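PDB 7D78: DltD domain-containing protein from Beauveria bassiana, which probably acts as a thioesterase-like polyketide cyclase, releasing a polyketide chain by closing it into a medium-ring lactone. Local coordinates for residues R88-S93 and L104-D109; G95-L100 and N186-L191; A152-C157 and E314-N319. One frame throughout, in Å; residues are numbered along the deposited sequence. Where two conformers were deposited one is given.

The three contacts join different parts of one alpha/beta hydrolase fold. Contacts 1 and 2 share the loop between strand 81-86 and helix 103-118; their segments alternate along the chain, their centres lie 14 Å apart, and they touch where S89 O meets N99 N in a probable hydrogen bond. Contact 1 ties that loop to the following helix, and contact 2 carries it outward to the short strand 190-191. Contact 3, where helix 305-319 packs on strand 150-156 of the central sheet, lies on the opposite side of the chain's centre, about 10 Å from contact 1 and 18 Å from contact 2 between nearest atoms. It opens after contact 1 closes but alternates with contact 2.

Contact 1: residues R88-S93 and L104-D109; sequences RSIGDS and LQQAED
R88 grips D109 side-on, a bidentate salt bridge that ties the loop after strand 81-86 to helix 103-118 of this alpha/beta hydrolase fold. R88 NE donates to D109 OD2 over 2.9 Å, on the syn lone pair, while R88 NH2 reaches D109 OD1, also over 2.9 Å. Both bonds are nearly straight, and guanidinium and carboxylate are only 23° from coplanar. The arginine chain leaves with CG trans to the backbone N (chi1 179°) and bends at chi3, bringing its NE edge to the acid. Q105 lies over one guanidinium face, its CG 3.3 Å from R88 NE. Q105 NE2 also gives D109 OD1 a second donor at 2.9 Å, from above the carboxylate plane. R88 NH1 makes a salt bridge to D36. Replacing R88 with an alanine would probably leave buried D109 without its counter-charge and Q105 without the flat group it lies over. At the subunit interface, E108 forms salt bridges with K241 and R179 of the second subunit. Two waters serve the R88 backbone: one bridges R88 N to D109 OD2, and another donates to R88 O while accepting from Q106 NE2 at 2.9 Å. R88 O also receives S89 OG at 2.7 Å.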
ATOM      1  N   ARG A  88       4.508  -0.442 -14.839  1.00 17.37           N
ATOM      2  CA  ARG A  88       4.850   0.955 -14.595  1.00 15.71           C
ATOM      3  C   ARG A  88       6.318   1.134 -14.212  1.00 15.92           C
ATOM      4  O   ARG A  88       6.840   0.417 -13.356  1.00 20.03           O
ATOM      5  CB  ARG A  88       3.949   1.496 -13.483  1.00 18.66           C
ATOM      6  CG  ARG A  88       4.243   2.955 -13.117  1.00 21.85           C
ATOM      7  CD  ARG A  88       3.388   3.385 -11.952  1.00 18.70           C
ATOM      8  NE  ARG A  88       1.973   3.409 -12.302  1.00 18.38           N
ATOM      9  CZ  ARG A  88       1.270   4.523 -12.468  1.00 21.15           C
ATOM     10  NH1 ARG A  88       1.858   5.698 -12.327  1.00 17.47           N
ATOM     11  NH2 ARG A  88      -0.018   4.460 -12.776  1.00 20.11           N
ATOM     12  N   SER A  89       6.981   2.090 -14.880  1.00 16.27           N
ATOM     13  CA  SER A  89       8.361   2.536 -14.665  1.00 20.11           C
ATOM     14  C   SER A  89       9.405   1.526 -15.127  1.00 23.65           C
ATOM     15  O   SER A  89      10.594   1.699 -14.819  1.00 21.41           O
ATOM     16  CB  SER A  89       8.630   2.910 -13.195  1.00 17.72           C
ATOM     17  OG  SER A  89       8.976   1.763 -12.444  1.00 20.47           O
ATOM     18  N   ILE A  90       9.000   0.495 -15.878  1.00 18.84           N
ATOM     19  CA  ILE A  90       9.872  -0.579 -16.333  1.00 19.94           C
ATOM     20  C   ILE A  90       9.845  -0.633 -17.859  1.00 21.29           C
ATOM     21  O   ILE A  90       8.789  -0.461 -18.474  1.00 17.67           O
ATOM     22  CB  ILE A  90       9.422  -1.932 -15.737  1.00 20.48           C
ATOM     23  CG1 ILE A  90       9.567  -1.909 -14.213  1.00 19.67           C
ATOM     24  CG2 ILE A  90      10.170  -3.100 -16.380  1.00 19.77           C
ATOM     25  CD1 ILE A  90       8.908  -3.085 -13.514  1.00 23.02           C
ATOM     26  N   GLY A  91      11.008  -0.870 -18.463  1.00 21.17           N
ATOM     27  CA  GLY A  91      11.047  -1.196 -19.878  1.00 21.37           C
ATOM     28  C   GLY A  91      10.485  -0.069 -20.714  1.00 23.70           C
ATOM     29  O   GLY A  91      10.872   1.097 -20.568  1.00 22.33           O
ATOM     30  N   ASP A  92       9.543  -0.415 -21.595  1.00 22.02           N
ATOM     31  CA  ASP A  92       8.986   0.531 -22.552  1.00 22.73           C
ATOM     32  C   ASP A  92       7.923   1.443 -21.945  1.00 23.79           C
ATOM     33  O   ASP A  92       7.497   2.392 -22.610  1.00 21.93           O
ATOM     34  CB  ASP A  92       8.371  -0.217 -23.757  1.00 18.91           C
ATOM     35  CG  ASP A  92       9.426  -0.839 -24.687  1.00 28.33           C
ATOM     36  OD1 ASP A  92      10.605  -0.419 -24.663  1.00 28.36           O
ATOM     37  OD2 ASP A  92       9.057  -1.752 -25.460  1.00 24.62           O
ATOM     38  N   SER A  93       7.472   1.181 -20.715  1.00 19.94           N
ATOM     39  CA  SER A  93       6.311   1.879 -20.184  1.00 19.07           C
ATOM     40  C   SER A  93       6.688   3.177 -19.479  1.00 20.88           C
ATOM     41  O   SER A  93       7.796   3.334 -18.960  1.00 19.37           O
ATOM     42  CB  SER A  93       5.540   0.982 -19.214  1.00 20.21           C
ATOM     43  OG  SER A  93       5.034  -0.141 -19.890  1.00 18.10           O
ATOM     44  N   LEU A 104       1.392  -2.578  -5.251  1.00 15.07           N
ATOM     45  CA  LEU A 104       0.000  -2.135  -5.169  1.00 19.31           C
ATOM     46  C   LEU A 104      -0.361  -1.200  -6.321  1.00 18.85           C
ATOM     47  O   LEU A 104      -1.504  -1.211  -6.787  1.00 20.99           O
ATOM     48  CB  LEU A 104      -0.261  -1.461  -3.814  1.00 22.34           C
ATOM     49  CG  LEU A 104      -0.126  -2.382  -2.589  1.00 23.86           C
ATOM     50  CD1 LEU A 104      -0.373  -1.601  -1.303  1.00 24.27           C
ATOM     51  CD2 LEU A 104      -1.079  -3.574  -2.677  1.00 21.51           C
ATOM     52  N   GLN A 105       0.590  -0.390  -6.803  1.00 18.03           N
ATOM     53  CA  GLN A 105       0.313   0.409  -7.994  1.00 18.91           C
ATOM     54  C   GLN A 105       0.194  -0.474  -9.227  1.00 17.37           C
ATOM     55  O   GLN A 105      -0.652  -0.225 -10.095  1.00 16.01           O
ATOM     56  CB  GLN A 105       1.398   1.466  -8.221  1.00 18.89           C
ATOM     57  CG  GLN A 105       0.990   2.435  -9.334  1.00 18.17           C
ATOM     58  CD  GLN A 105      -0.376   3.073  -9.060  1.00 25.69           C
ATOM     59  OE1 GLN A 105      -0.549   3.769  -8.059  1.00 24.34           O
ATOM     60  NE2 GLN A 105      -1.351   2.830  -9.944  1.00 17.26           N
ATOM     61  N   GLN A 106       1.041  -1.502  -9.329  1.00 15.59           N
ATOM     62  CA  GLN A 106       0.915  -2.454 -10.429  1.00 16.82           C
ATOM     63  C   GLN A 106      -0.439  -3.150 -10.395  1.00 16.33           C
ATOM     64  O   GLN A 106      -1.048  -3.390 -11.446  1.00 15.80           O
ATOM     65  CB  GLN A 106       2.043  -3.491 -10.369  1.00 19.41           C
ATOM     66  CG  GLN A 106       3.390  -2.953 -10.813  1.00 18.38           C
ATOM     67  CD  GLN A 106       4.444  -4.044 -10.914  1.00 20.28           C
ATOM     68  OE1 GLN A 106       4.120  -5.226 -10.985  1.00 18.97           O
ATOM     69  NE2 GLN A 106       5.709  -3.649 -10.930  1.00 18.88           N
ATOM     70  N   ALA A 107      -0.933  -3.472  -9.193  1.00 16.27           N
ATOM     71  CA  ALA A 107      -2.257  -4.087  -9.067  1.00 13.16           C
ATOM     72  C   ALA A 107      -3.355  -3.159  -9.579  1.00 19.08           C
ATOM     73  O   ALA A 107      -4.260  -3.590 -10.309  1.00 17.02           O
ATOM     74  CB  ALA A 107      -2.522  -4.479  -7.611  1.00 15.11           C
ATOM     75  N   GLU A 108      -3.306  -1.878  -9.200  1.00 15.49           N
ATOM     76  CA  GLU A 108      -4.323  -0.945  -9.688  1.00 13.86           C
ATOM     77  C   GLU A 108      -4.169  -0.695 -11.189  1.00 15.86           C
ATOM     78  O   GLU A 108      -5.171  -0.582 -11.915  1.00 18.04           O
ATOM     79  CB  GLU A 108      -4.253   0.378  -8.913  1.00 16.72           C
ATOM     80  CG  GLU A 108      -4.722   0.295  -7.469  1.00 18.75           C
ATOM     81  CD  GLU A 108      -4.698   1.647  -6.768  1.00 20.14           C
ATOM     82  OE1 GLU A 108      -5.097   2.644  -7.389  1.00 19.58           O
ATOM     83  OE2 GLU A 108      -4.284   1.708  -5.589  1.00 18.54           O
ATOM     84  N   ASP A 109      -2.929  -0.597 -11.671  1.00 14.41           N
ATOM     85  CA  ASP A 109      -2.702  -0.441 -13.109  1.00 15.12           C
ATOM     86  C   ASP A 109      -3.378  -1.554 -13.895  1.00 15.51           C
ATOM     87  O   ASP A 109      -3.889  -1.321 -15.002  1.00 17.29           O
ATOM     88  CB  ASP A 109      -1.201  -0.427 -13.425  1.00 16.54           C
ATOM     89  CG  ASP A 109      -0.511   0.867 -13.014  1.00 18.45           C
ATOM     90  OD1 ASP A 109      -1.205   1.846 -12.672  1.00 18.11           O
ATOM     91  OD2 ASP A 109       0.749   0.894 -13.030  1.00 16.67           O
TER
HETATM   92  O   HOH W   1       2.084  -1.324 -13.731  1.00 18.72           O
HETATM   93  O   HOH W   2       6.209  -0.823 -10.974  1.00 23.37           O

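Contact 2: residues G95-L100 and N186-L191; sequences GSPKNL and NEPFML
M190 and P188 meet the turn P97-L100 through a few van der Waals contacts. The methionine reaches furthest: its CE methyl comes to 3.5 Å from K98 O and 4.3 Å from N99 CB, so the end of the chain touches a carbonyl oxygen and the root of a side chain together. Successive bends at chi2 (-69°) and chi3 (-74°) fold the thioether round to bring this methyl against the turn. Beside it the prolines meet through single ring carbons, P97 CB lying 4.0 Å from P188 CG.

The next shell sets these groups in place. P97 follows a cis peptide bond and opens a type II turn, in which N99 takes positive phi and psi. The amide of N99 is held outside the two segments, OD1 by R231 and ND2 by N61, and its backbone bonds to S89 and A235. K98 NZ reaches back to G95 O in a weak hydrogen bond of 3.2 Å. Across the contact, strand 190-191 pairs antiparallel with strand 234-235, and M190 packs on A235; F189 N is bound by D178, and P188 rests on Q182, both on helix 168-183. This helix and short strand follow strand 150-156, where many alpha/beta hydrolases insert their cap.

No hydrogen bond crosses between the segments. Both are instead held by backbone bonds to strand 234-235, N99 to A235 and L191 to I234, while what meets directly between them is van der Waals contact, made by a methyl and ring carbons.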
ATOM      1  N   GLY A  95       6.460   5.927 -16.392  1.00 18.30           N
ATOM      2  CA  GLY A  95       6.474   5.788 -14.950  1.00 21.82           C
ATOM      3  C   GLY A  95       7.765   6.317 -14.365  1.00 21.52           C
ATOM      4  O   GLY A  95       8.849   5.913 -14.796  1.00 23.60           O
ATOM      5  N   SER A  96       7.663   7.209 -13.379  1.00 23.31           N
ATOM      6  CA  SER A  96       8.819   7.838 -12.751  1.00 20.06           C
ATOM      7  C   SER A  96       8.582   7.927 -11.247  1.00 24.14           C
ATOM      8  O   SER A  96       7.462   8.233 -10.819  1.00 22.99           O
ATOM      9  CB  SER A  96       9.073   9.244 -13.309  1.00 29.10           C
ATOM     10  OG  SER A  96       9.087   9.217 -14.727  1.00 37.88           O
ATOM     11  N   PRO A  97       9.610   7.671 -10.419  1.00 22.39           N
ATOM     12  CA  PRO A  97      10.969   7.304 -10.841  1.00 21.66           C
ATOM     13  C   PRO A  97      11.071   5.930 -11.514  1.00 24.82           C
ATOM     14  O   PRO A  97      10.215   5.065 -11.316  1.00 19.09           O
ATOM     15  CB  PRO A  97      11.780   7.324  -9.527  1.00 25.52           C
ATOM     16  CG  PRO A  97      10.812   7.362  -8.439  1.00 24.22           C
ATOM     17  CD  PRO A  97       9.520   7.931  -8.970  1.00 26.50           C
ATOM     18  N   LYS A  98      12.111   5.765 -12.327  1.00 19.65           N
ATOM     19  CA  LYS A  98      12.281   4.553 -13.113  1.00 20.89           C
ATOM     20  C   LYS A  98      12.590   3.364 -12.209  1.00 21.69           C
ATOM     21  O   LYS A  98      13.303   3.495 -11.213  1.00 21.79           O
ATOM     22  CB  LYS A  98      13.398   4.755 -14.140  1.00 26.87           C
ATOM     23  CG  LYS A  98      13.089   5.874 -15.145  1.00 27.91           C
ATOM     24  CD  LYS A  98      12.007   5.434 -16.092  1.00 32.25           C
ATOM     25  CE  LYS A  98      11.321   6.630 -16.765  1.00 33.85           C
ATOM     26  NZ  LYS A  98      10.212   6.145 -17.632  1.00 35.62           N
ATOM     27  N   ASN A  99      12.024   2.206 -12.558  1.00 17.14           N
ATOM     28  CA  ASN A  99      12.240   0.951 -11.832  1.00 20.14           C
ATOM     29  C   ASN A  99      11.981   1.105 -10.340  1.00 21.76           C
ATOM     30  O   ASN A  99      12.710   0.567  -9.503  1.00 19.02           O
ATOM     31  CB  ASN A  99      13.646   0.405 -12.086  1.00 18.37           C
ATOM     32  CG  ASN A  99      13.958   0.338 -13.557  1.00 23.36           C
ATOM     33  OD1 ASN A  99      14.472   1.299 -14.135  1.00 20.64           O
ATOM     34  ND2 ASN A  99      13.599  -0.784 -14.194  1.00 19.20           N
ATOM     35  N   LEU A 100      10.922   1.839 -10.008  1.00 22.52           N
ATOM     36  CA  LEU A 100      10.386   1.880  -8.652  1.00 21.25           C
ATOM     37  C   LEU A 100       9.215   0.903  -8.635  1.00 25.43           C
ATOM     38  O   LEU A 100       8.137   1.202  -9.153  1.00 28.66           O
ATOM     39  CB  LEU A 100       9.974   3.297  -8.265  1.00 22.27           C
ATOM     40  CG  LEU A 100       9.218   3.509  -6.934  1.00 32.11           C
ATOM     41  CD1 LEU A 100       9.659   2.558  -5.852  1.00 26.44           C
ATOM     42  CD2 LEU A 100       9.389   4.940  -6.442  1.00 36.57           C
ATOM     43  N   ASN A 186      18.893  15.257  -4.508  1.00 21.55           N
ATOM     44  CA  ASN A 186      19.489  14.150  -5.241  1.00 23.19           C
ATOM     45  C   ASN A 186      18.424  13.228  -5.804  1.00 24.75           C
ATOM     46  O   ASN A 186      17.327  13.117  -5.260  1.00 20.26           O
ATOM     47  CB  ASN A 186      20.420  13.348  -4.338  1.00 24.13           C
ATOM     48  CG  ASN A 186      21.512  14.200  -3.763  1.00 30.60           C
ATOM     49  OD1 ASN A 186      22.063  15.056  -4.456  1.00 28.73           O
ATOM     50  ND2 ASN A 186      21.823  13.994  -2.490  1.00 30.62           N
ATOM     51  N   GLU A 187      18.769  12.550  -6.898  1.00 23.81           N
ATOM     52  CA  GLU A 187      17.878  11.560  -7.480  1.00 23.52           C
ATOM     53  C   GLU A 187      17.789  10.337  -6.570  1.00 25.56           C
ATOM     54  O   GLU A 187      18.679  10.099  -5.744  1.00 20.36           O
ATOM     55  CB  GLU A 187      18.371  11.156  -8.871  1.00 29.10           C
ATOM     56  CG  GLU A 187      18.140  12.219  -9.979  1.00 28.07           C
ATOM     57  CD  GLU A 187      16.663  12.410 -10.366  1.00 42.98           C
ATOM     58  OE1 GLU A 187      16.026  11.438 -10.838  1.00 45.26           O
ATOM     59  OE2 GLU A 187      16.143  13.545 -10.209  1.00 45.98           O
ATOM     60  N   PRO A 188      16.713   9.557  -6.691  1.00 20.00           N
ATOM     61  CA  PRO A 188      16.575   8.340  -5.874  1.00 23.74           C
ATOM     62  C   PRO A 188      17.763   7.402  -6.018  1.00 23.33           C
ATOM     63  O   PRO A 188      18.294   7.198  -7.112  1.00 21.19           O
ATOM     64  CB  PRO A 188      15.295   7.692  -6.424  1.00 23.01           C
ATOM     65  CG  PRO A 188      14.509   8.828  -6.985  1.00 21.15           C
ATOM     66  CD  PRO A 188      15.517   9.809  -7.515  1.00 22.37           C
ATOM     67  N   PHE A 189      18.174   6.814  -4.903  1.00 20.37           N
ATOM     68  CA  PHE A 189      19.261   5.850  -4.941  1.00 20.31           C
ATOM     69  C   PHE A 189      18.826   4.603  -5.713  1.00 21.87           C
ATOM     70  O   PHE A 189      17.722   4.084  -5.508  1.00 19.35           O
ATOM     71  CB  PHE A 189      19.694   5.496  -3.517  1.00 25.15           C
ATOM     72  CG  PHE A 189      20.852   4.535  -3.451  1.00 26.83           C
ATOM     73  CD1 PHE A 189      22.133   4.948  -3.767  1.00 31.80           C
ATOM     74  CD2 PHE A 189      20.656   3.218  -3.064  1.00 22.97           C
ATOM     75  CE1 PHE A 189      23.201   4.067  -3.697  1.00 28.99           C
ATOM     76  CE2 PHE A 189      21.721   2.327  -3.000  1.00 27.43           C
ATOM     77  CZ  PHE A 189      22.994   2.757  -3.316  1.00 26.69           C
ATOM     78  N   MET A 190      19.689   4.140  -6.620  1.00 22.74           N
ATOM     79  CA  MET A 190      19.457   2.947  -7.421  1.00 25.88           C
ATOM     80  C   MET A 190      20.466   1.860  -7.065  1.00 27.20           C
ATOM     81  O   MET A 190      21.600   2.143  -6.672  1.00 23.40           O
ATOM     82  CB  MET A 190      19.556   3.249  -8.920  1.00 23.79           C
ATOM     83  CG  MET A 190      18.755   4.439  -9.376  1.00 29.46           C
ATOM     84  SD  MET A 190      16.994   4.099  -9.265  1.00 28.97           S
ATOM     85  CE  MET A 190      16.740   2.994 -10.649  1.00 25.96           C
ATOM     86  N   LEU A 191      20.053   0.605  -7.232  1.00 21.79           N
ATOM     87  CA  LEU A 191      20.954  -0.516  -7.003  1.00 26.06           C
ATOM     88  C   LEU A 191      20.473  -1.699  -7.826  1.00 24.30           C
ATOM     89  O   LEU A 191      19.276  -1.790  -8.124  1.00 19.86           O
ATOM     90  CB  LEU A 191      21.014  -0.886  -5.513  1.00 21.59           C
ATOM     91  CG  LEU A 191      19.790  -1.591  -4.887  1.00 20.21           C
ATOM     92  CD1 LEU A 191      20.162  -2.125  -3.524  1.00 22.73           C
ATOM     93  CD2 LEU A 191      18.586  -0.660  -4.755  1.00 20.22           C
TER

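Contact 3: residues A152-C157 and E314-N319; sequences ALVMVC and EFIREN
A152 and V154 pack against F315 and I316, where helix 305-319 lies on the central sheet of the alpha/beta hydrolase fold. Strand and helix segments run nearly antiparallel, at 166°, with axes 9.3 Å apart at closest approach.

The apolar contacts come in two pairs. V154 CG2 meets I316 CD1 at 4.2 Å, methyl against methyl, and A152 CB approaches F315 CE2 obliquely at 4.4 Å. The phenylalanine ring is sent toward the sheet by a chi1 of 179°, which sets CG opposite the backbone N. F315 also rests on L260 of strand 259-264 and I316 on T129 of strand 127-133, so the two helix residues straddle strand 150-156 and reach its neighbour on either side. L153, whose CB points away from the helix, packs instead on S140 and A141 of helix 135-146, placing the strand between two helical layers.

Backbone hydrogen bonds fix the strand itself: V154 bonds to L130 and G132, and L153 to P258 and L260. Beyond the strand's end C157 touches H296, the presumed histidine of a Ser-His-Asp triad.

Polar contacts lie within the helix end. N319 folds back over the phenylalanine, its ND2 standing 3.2 Å above the plane of the F315 ring, over the centre. F315 O is gripped twice from opposite faces of its plane, by N319 N at 3.1 Å and by N319 ND2 at 2.8 Å.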
ATOM      1  N   ALA A 152     -10.398 -15.718 -14.041  1.00 22.02           N
ATOM      2  CA  ALA A 152      -9.490 -16.761 -13.591  1.00 20.99           C
ATOM      3  C   ALA A 152      -8.148 -16.118 -13.292  1.00 20.00           C
ATOM      4  O   ALA A 152      -7.803 -15.068 -13.842  1.00 20.21           O
ATOM      5  CB  ALA A 152      -9.313 -17.876 -14.626  1.00 18.47           C
ATOM      6  N   LEU A 153      -7.390 -16.785 -12.431  1.00 21.42           N
ATOM      7  CA  LEU A 153      -6.102 -16.304 -11.953  1.00 21.32           C
ATOM      8  C   LEU A 153      -5.100 -17.442 -12.068  1.00 20.81           C
ATOM      9  O   LEU A 153      -5.321 -18.521 -11.513  1.00 22.80           O
ATOM     10  CB  LEU A 153      -6.209 -15.828 -10.505  1.00 21.38           C
ATOM     11  CG  LEU A 153      -4.913 -15.541  -9.752  1.00 20.25           C
ATOM     12  CD1 LEU A 153      -4.218 -14.325 -10.368  1.00 17.44           C
ATOM     13  CD2 LEU A 153      -5.239 -15.296  -8.280  1.00 18.79           C
ATOM     14  N   VAL A 154      -4.010 -17.211 -12.790  1.00 18.61           N
ATOM     15  CA  VAL A 154      -2.924 -18.176 -12.899  1.00 19.58           C
ATOM     16  C   VAL A 154      -1.691 -17.550 -12.279  1.00 21.92           C
ATOM     17  O   VAL A 154      -1.215 -16.511 -12.751  1.00 21.05           O
ATOM     18  CB  VAL A 154      -2.658 -18.576 -14.356  1.00 23.19           C
ATOM     19  CG1 VAL A 154      -1.421 -19.457 -14.436  1.00 23.12           C
ATOM     20  CG2 VAL A 154      -3.876 -19.290 -14.925  1.00 21.74           C
ATOM     21  N   MET A 155      -1.187 -18.167 -11.218  0.74 20.23           N
ATOM     22  CA  MET A 155       0.020 -17.709 -10.545  0.74 20.93           C
ATOM     23  C   MET A 155       1.114 -18.743 -10.749  0.74 23.38           C
ATOM     24  O   MET A 155       0.960 -19.910 -10.362  0.74 24.30           O
ATOM     25  CB  MET A 155      -0.222 -17.490  -9.054  0.74 20.76           C
ATOM     26  CG  MET A 155      -1.144 -16.326  -8.730  0.74 21.27           C
ATOM     27  SD  MET A 155      -1.224 -16.065  -6.952  0.74 22.95           S
ATOM     28  CE  MET A 155      -2.211 -17.462  -6.438  0.74 21.53           C
ATOM     29  N   VAL A 156       2.219 -18.317 -11.340  1.00 20.13           N
ATOM     30  CA  VAL A 156       3.395 -19.158 -11.499  1.00 23.92           C
ATOM     31  C   VAL A 156       4.441 -18.686 -10.501  1.00 21.86           C
ATOM     32  O   VAL A 156       4.809 -17.505 -10.494  1.00 20.01           O
ATOM     33  CB  VAL A 156       3.924 -19.111 -12.938  1.00 26.07           C
ATOM     34  CG1 VAL A 156       5.181 -19.971 -13.080  1.00 23.35           C
ATOM     35  CG2 VAL A 156       2.834 -19.550 -13.893  1.00 26.08           C
ATOM     36  N   CYS A 157       4.902 -19.610  -9.655  1.00 20.29           N
ATOM     37  CA  CYS A 157       5.896 -19.383  -8.607  1.00 21.54           C
ATOM     38  C   CYS A 157       5.716 -18.030  -7.900  1.00 24.17           C
ATOM     39  O   CYS A 157       6.657 -17.233  -7.836  1.00 23.46           O
ATOM     40  CB  CYS A 157       7.313 -19.526  -9.157  1.00 19.11           C
ATOM     41  SG  CYS A 157       7.777 -18.375 -10.503  1.00 24.24           S
ATOM     42  N   GLU A 314      -5.951 -25.478 -20.384  1.00 30.76           N
ATOM     43  CA  GLU A 314      -7.059 -26.349 -20.014  1.00 31.79           C
ATOM     44  C   GLU A 314      -7.822 -25.766 -18.831  1.00 30.17           C
ATOM     45  O   GLU A 314      -9.057 -25.701 -18.849  1.00 27.83           O
ATOM     46  CB  GLU A 314      -6.547 -27.757 -19.702  1.00 33.35           C
ATOM     47  CG  GLU A 314      -7.647 -28.749 -19.321  1.00 44.25           C
ATOM     48  CD  GLU A 314      -7.116 -29.961 -18.557  1.00 60.24           C
ATOM     49  OE1 GLU A 314      -7.890 -30.923 -18.352  1.00 69.01           O
ATOM     50  OE2 GLU A 314      -5.927 -29.956 -18.160  1.00 60.99           O
ATOM     51  N   PHE A 315      -7.097 -25.312 -17.798  1.00 27.99           N
ATOM     52  CA  PHE A 315      -7.755 -24.719 -16.632  1.00 21.55           C
ATOM     53  C   PHE A 315      -8.543 -23.472 -17.019  1.00 24.13           C
ATOM     54  O   PHE A 315      -9.671 -23.270 -16.559  1.00 28.42           O
ATOM     55  CB  PHE A 315      -6.717 -24.393 -15.552  1.00 25.62           C
ATOM     56  CG  PHE A 315      -7.297 -23.749 -14.322  1.00 25.34           C
ATOM     57  CD1 PHE A 315      -7.782 -24.529 -13.281  1.00 25.43           C
ATOM     58  CD2 PHE A 315      -7.349 -22.363 -14.197  1.00 29.56           C
ATOM     59  CE1 PHE A 315      -8.322 -23.948 -12.144  1.00 28.56           C
ATOM     60  CE2 PHE A 315      -7.894 -21.764 -13.057  1.00 21.31           C
ATOM     61  CZ  PHE A 315      -8.374 -22.555 -12.031  1.00 29.12           C
ATOM     62  N   ILE A 316      -7.969 -22.623 -17.867  1.00 25.48           N
ATOM     63  CA  ILE A 316      -8.674 -21.419 -18.291  1.00 26.89           C
ATOM     64  C   ILE A 316      -9.906 -21.785 -19.114  1.00 27.42           C
ATOM     65  O   ILE A 316     -11.001 -21.251 -18.898  1.00 27.03           O
ATOM     66  CB  ILE A 316      -7.719 -20.493 -19.068  1.00 26.96           C
ATOM     67  CG1 ILE A 316      -6.552 -20.082 -18.166  1.00 22.09           C
ATOM     68  CG2 ILE A 316      -8.455 -19.270 -19.582  1.00 28.23           C
ATOM     69  CD1 ILE A 316      -5.431 -19.334 -18.875  1.00 23.54           C
ATOM     70  N   ARG A 317      -9.750 -22.723 -20.055  1.00 30.49           N
ATOM     71  CA  ARG A 317     -10.877 -23.149 -20.880  1.00 28.86           C
ATOM     72  C   ARG A 317     -12.021 -23.672 -20.023  1.00 27.20           C
ATOM     73  O   ARG A 317     -13.192 -23.371 -20.282  1.00 30.67           O
ATOM     74  CB  ARG A 317     -10.423 -24.222 -21.873  1.00 35.18           C
ATOM     75  CG  ARG A 317     -10.741 -23.906 -23.324  1.00 42.49           C
ATOM     76  CD  ARG A 317     -10.383 -25.068 -24.251  1.00 40.85           C
ATOM     77  NE  ARG A 317      -8.941 -25.286 -24.323  1.00 42.10           N
ATOM     78  CZ  ARG A 317      -8.126 -24.627 -25.141  1.00 48.94           C
ATOM     79  NH1 ARG A 317      -8.607 -23.699 -25.962  1.00 51.87           N
ATOM     80  NH2 ARG A 317      -6.828 -24.895 -25.138  1.00 44.24           N
ATOM     81  N   GLU A 318     -11.704 -24.444 -18.989  1.00 28.22           N
ATOM     82  CA  GLU A 318     -12.758 -25.043 -18.180  1.00 32.12           C
ATOM     83  C   GLU A 318     -13.501 -23.994 -17.366  1.00 33.30           C
ATOM     84  O   GLU A 318     -14.725 -24.068 -17.222  1.00 34.33           O
ATOM     85  CB  GLU A 318     -12.172 -26.112 -17.259  1.00 34.81           C
ATOM     86  CG  GLU A 318     -11.861 -27.425 -17.958  1.00 48.25           C
ATOM     87  CD  GLU A 318     -11.406 -28.507 -16.995  1.00 54.63           C
ATOM     88  OE1 GLU A 318     -10.482 -29.275 -17.350  1.00 58.70           O
ATOM     89  OE2 GLU A 318     -11.976 -28.592 -15.886  1.00 70.89           O
ATOM     90  N   ASN A 319     -12.786 -22.996 -16.846  1.00 26.61           N
ATOM     91  CA  ASN A 319     -13.359 -22.075 -15.872  1.00 28.31           C
ATOM     92  C   ASN A 319     -13.779 -20.729 -16.449  1.00 29.53           C
ATOM     93  O   ASN A 319     -14.567 -20.025 -15.813  1.00 33.77           O
ATOM     94  CB  ASN A 319     -12.362 -21.852 -14.734  1.00 25.51           C
ATOM     95  CG  ASN A 319     -12.131 -23.104 -13.944  1.00 29.34           C
ATOM     96  OD1 ASN A 319     -13.004 -23.524 -13.194  1.00 31.43           O
ATOM     97  ND2 ASN A 319     -10.961 -23.730 -14.117  1.00 26.35           N
TER